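Local coordinates for protein glutaconate coenzyme a-transferase (Acidaminococcus fermentans, PDB 1POI) that catalyses the transfer of coenzyme A from acetyl-CoA to glutaconate, (R)-2-hydroxyglutarate and related compounds, a step in glutamate degradation through the hydroxyglutarate pathway, at residues K261-V266 with E271-F276. Sequence-based numbering, arbitrary orientation.
Sequences KVYDKV and EDFDAF
A helical hairpin, two consecutive helices joined by a short turn, brings Tyr263 of helix 257-266 against Phe273 and Phe276 of helix 270-282, the two segments running at 136° with their axes 9.2 Å apart at closest approach. Tyr263 and Phe276 form a T-shaped pair: the tyrosine turns its edge, led by CD1, to one face of the phenylalanine, off the ring centre and toward the rim. Tyr263 CD1 lies 3.9 Å from Phe276 CE1, and the ring planes stand at 79° with centroids 5.5 Å apart. With CG anti to the backbone N (chi1 -174°), the tyrosine ring reaches toward helix 270-282, and its hydroxyl end meets Phe273 as well. There Tyr263 OH sits near the plane of the Phe273 ring, at its edge, 3.4 Å from Phe273 CE1. The same hydroxyl is hydrogen-bonded to Asp58 of helix 55-62, whose Met59 packs against both Tyr263 and Phe276. Cutting Tyr263 back to an alanine is likely to strip the face of Phe276 of its edge partner and take from Asp58 the hydroxyl it bonds. Nearer the turn, Val266 CG1 lies 3.7 Å from Phe276 CG, the two side chains crossing at about a right angle. The nearest CA atoms across the segments, those of Val266 and Asp272, are 5.0 Å apart. No hydrogen bond joins the segments; the hydroxyls of Ser267 and Thr269 in the turn hydrogen-bond to Tyr263 O and Asp272 N. The arrangement is typical of an alpha-alpha hairpin, its helices roughly antiparallel and packed through buried aromatic side chains.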
ATOM      1  N   LYS A 261      28.739   7.907 -19.292  1.00 21.21           N
ATOM      2  CA  LYS A 261      30.077   8.494 -19.407  1.00 23.50           C
ATOM      3  C   LYS A 261      30.738   8.059 -20.707  1.00 21.72           C
ATOM      4  O   LYS A 261      31.475   8.828 -21.322  1.00 20.01           O
ATOM      5  CB  LYS A 261      30.962   8.125 -18.216  1.00 27.51           C
ATOM      6  CG  LYS A 261      30.563   8.780 -16.909  1.00 32.16           C
ATOM      7  CD  LYS A 261      31.787   9.021 -16.046  1.00 38.59           C
ATOM      8  CE  LYS A 261      31.424   9.170 -14.571  1.00 43.46           C
ATOM      9  NZ  LYS A 261      31.023   7.870 -13.933  1.00 47.67           N
ATOM     10  N   VAL A 262      30.467   6.821 -21.112  1.00 21.12           N
ATOM     11  CA  VAL A 262      30.997   6.284 -22.358  1.00 22.60           C
ATOM     12  C   VAL A 262      30.472   7.186 -23.456  1.00 24.24           C
ATOM     13  O   VAL A 262      31.250   7.811 -24.179  1.00 24.42           O
ATOM     14  CB  VAL A 262      30.476   4.872 -22.625  1.00 22.92           C
ATOM     15  CG1 VAL A 262      30.940   4.393 -23.962  1.00 21.14           C
ATOM     16  CG2 VAL A 262      30.943   3.935 -21.537  1.00 25.11           C
ATOM     17  N   TYR A 263      29.143   7.311 -23.510  1.00 24.80           N
ATOM     18  CA  TYR A 263      28.480   8.151 -24.493  1.00 23.43           C
ATOM     19  C   TYR A 263      29.041   9.581 -24.480  1.00 23.52           C
ATOM     20  O   TYR A 263      29.238  10.172 -25.540  1.00 24.92           O
ATOM     21  CB  TYR A 263      26.960   8.154 -24.267  1.00 25.60           C
ATOM     22  CG  TYR A 263      26.187   8.889 -25.349  1.00 26.51           C
ATOM     23  CD1 TYR A 263      25.804   8.239 -26.517  1.00 25.73           C
ATOM     24  CD2 TYR A 263      25.933  10.261 -25.243  1.00 27.03           C
ATOM     25  CE1 TYR A 263      25.201   8.936 -27.563  1.00 27.40           C
ATOM     26  CE2 TYR A 263      25.328  10.969 -26.280  1.00 27.04           C
ATOM     27  CZ  TYR A 263      24.967  10.298 -27.437  1.00 27.16           C
ATOM     28  OH  TYR A 263      24.376  10.991 -28.460  1.00 22.42           O
ATOM     29  N   ASP A 264      29.330  10.122 -23.299  1.00 22.22           N
ATOM     30  CA  ASP A 264      29.856  11.484 -23.201  1.00 22.81           C
ATOM     31  C   ASP A 264      31.122  11.682 -24.005  1.00 23.50           C
ATOM     32  O   ASP A 264      31.319  12.733 -24.607  1.00 23.04           O
ATOM     33  CB  ASP A 264      30.151  11.862 -21.751  1.00 21.67           C
ATOM     34  CG  ASP A 264      31.025  13.129 -21.630  1.00 25.00           C
ATOM     35  OD1 ASP A 264      30.567  14.232 -21.993  1.00 23.43           O
ATOM     36  OD2 ASP A 264      32.181  13.025 -21.164  1.00 30.53           O
ATOM     37  N   LYS A 265      32.010  10.698 -23.950  1.00 23.92           N
ATOM     38  CA  LYS A 265      33.275  10.805 -24.649  1.00 23.61           C
ATOM     39  C   LYS A 265      33.135  10.365 -26.094  1.00 21.42           C
ATOM     40  O   LYS A 265      33.669  10.999 -27.001  1.00 23.28           O
ATOM     41  CB  LYS A 265      34.368  10.024 -23.901  1.00 27.53           C
ATOM     42  CG  LYS A 265      34.190   8.511 -23.858  1.00 31.58           C
ATOM     43  CD  LYS A 265      35.202   7.813 -24.754  1.00 38.33           C
ATOM     44  CE  LYS A 265      34.888   6.322 -24.917  1.00 44.34           C
ATOM     45  NZ  LYS A 265      35.707   5.707 -26.023  1.00 49.72           N
ATOM     46  N   VAL A 266      32.421   9.270 -26.301  1.00 17.95           N
ATOM     47  CA  VAL A 266      32.161   8.744 -27.627  1.00 18.94           C
ATOM     48  C   VAL A 266      31.588   9.826 -28.569  1.00 21.31           C
ATOM     49  O   VAL A 266      32.122  10.070 -29.649  1.00 24.21           O
ATOM     50  CB  VAL A 266      31.181   7.585 -27.531  1.00 17.63           C
ATOM     51  CG1 VAL A 266      30.540   7.340 -28.852  1.00 20.34           C
ATOM     52  CG2 VAL A 266      31.904   6.341 -27.064  1.00 15.76           C
ATOM     53  N   GLU A 271      32.967  10.104 -35.727  1.00 32.01           N
ATOM     54  CA  GLU A 271      33.570   8.788 -35.946  1.00 36.13           C
ATOM     55  C   GLU A 271      33.311   7.869 -34.772  1.00 35.15           C
ATOM     56  O   GLU A 271      32.827   6.733 -34.941  1.00 32.27           O
ATOM     57  CB  GLU A 271      35.085   8.901 -36.085  1.00 43.55           C
ATOM     58  CG  GLU A 271      35.606   9.751 -37.219  1.00 55.98           C
ATOM     59  CD  GLU A 271      37.074   9.440 -37.527  1.00 63.47           C
ATOM     60  OE1 GLU A 271      37.641   8.516 -36.890  1.00 65.94           O
ATOM     61  OE2 GLU A 271      37.657  10.110 -38.416  1.00 68.02           O
ATOM     62  N   ASP A 272      33.706   8.358 -33.588  1.00 33.47           N
ATOM     63  CA  ASP A 272      33.557   7.615 -32.338  1.00 31.51           C
ATOM     64  C   ASP A 272      32.085   7.359 -32.160  1.00 28.42           C
ATOM     65  O   ASP A 272      31.683   6.248 -31.789  1.00 25.78           O
ATOM     66  CB  ASP A 272      34.084   8.417 -31.133  1.00 32.68           C
ATOM     67  CG  ASP A 272      35.617   8.473 -31.053  1.00 33.60           C
ATOM     68  OD1 ASP A 272      36.314   7.653 -31.701  1.00 33.48           O
ATOM     69  OD2 ASP A 272      36.123   9.345 -30.306  1.00 34.69           O
ATOM     70  N   PHE A 273      31.296   8.386 -32.493  1.00 26.52           N
ATOM     71  CA  PHE A 273      29.844   8.349 -32.392  1.00 26.30           C
ATOM     72  C   PHE A 273      29.206   7.264 -33.252  1.00 27.72           C
ATOM     73  O   PHE A 273      28.466   6.404 -32.754  1.00 25.63           O
ATOM     74  CB  PHE A 273      29.259   9.705 -32.774  1.00 27.08           C
ATOM     75  CG  PHE A 273      27.769   9.751 -32.679  1.00 31.89           C
ATOM     76  CD1 PHE A 273      27.144   9.874 -31.439  1.00 35.19           C
ATOM     77  CD2 PHE A 273      26.978   9.594 -33.815  1.00 34.36           C
ATOM     78  CE1 PHE A 273      25.756   9.833 -31.332  1.00 34.40           C
ATOM     79  CE2 PHE A 273      25.586   9.551 -33.717  1.00 35.67           C
ATOM     80  CZ  PHE A 273      24.978   9.669 -32.472  1.00 34.01           C
ATOM     81  N   ASP A 274      29.503   7.308 -34.551  1.00 29.55           N
ATOM     82  CA  ASP A 274      28.958   6.351 -35.512  1.00 27.16           C
ATOM     83  C   ASP A 274      29.368   4.948 -35.165  1.00 23.38           C
ATOM     84  O   ASP A 274      28.596   4.006 -35.354  1.00 20.92           O
ATOM     85  CB  ASP A 274      29.405   6.702 -36.928  1.00 31.18           C
ATOM     86  CG  ASP A 274      28.759   7.974 -37.440  1.00 35.12           C
ATOM     87  OD1 ASP A 274      27.514   8.101 -37.302  1.00 36.01           O
ATOM     88  OD2 ASP A 274      29.496   8.840 -37.966  1.00 35.13           O
ATOM     89  N   ALA A 275      30.594   4.824 -34.661  1.00 22.34           N
ATOM     90  CA  ALA A 275      31.153   3.539 -34.241  1.00 22.63           C
ATOM     91  C   ALA A 275      30.290   3.003 -33.098  1.00 22.03           C
ATOM     92  O   ALA A 275      29.850   1.840 -33.121  1.00 20.73           O
ATOM     93  CB  ALA A 275      32.581   3.735 -33.781  1.00 21.89           C
ATOM     94  N   PHE A 276      30.043   3.877 -32.117  1.00 21.20           N
ATOM     95  CA  PHE A 276      29.211   3.572 -30.965  1.00 18.50           C
ATOM     96  C   PHE A 276      27.840   3.118 -31.424  1.00 17.73           C
ATOM     97  O   PHE A 276      27.344   2.074 -30.987  1.00 16.31           O
ATOM     98  CB  PHE A 276      29.050   4.806 -30.095  1.00 20.55           C
ATOM     99  CG  PHE A 276      27.955   4.683 -29.070  1.00 25.65           C
ATOM    100  CD1 PHE A 276      26.638   5.022 -29.397  1.00 23.31           C
ATOM    101  CD2 PHE A 276      28.236   4.192 -27.787  1.00 26.01           C
ATOM    102  CE1 PHE A 276      25.617   4.874 -28.471  1.00 29.58           C
ATOM    103  CE2 PHE A 276      27.227   4.036 -26.846  1.00 26.38           C
ATOM    104  CZ  PHE A 276      25.910   4.376 -27.182  1.00 30.47           C
TER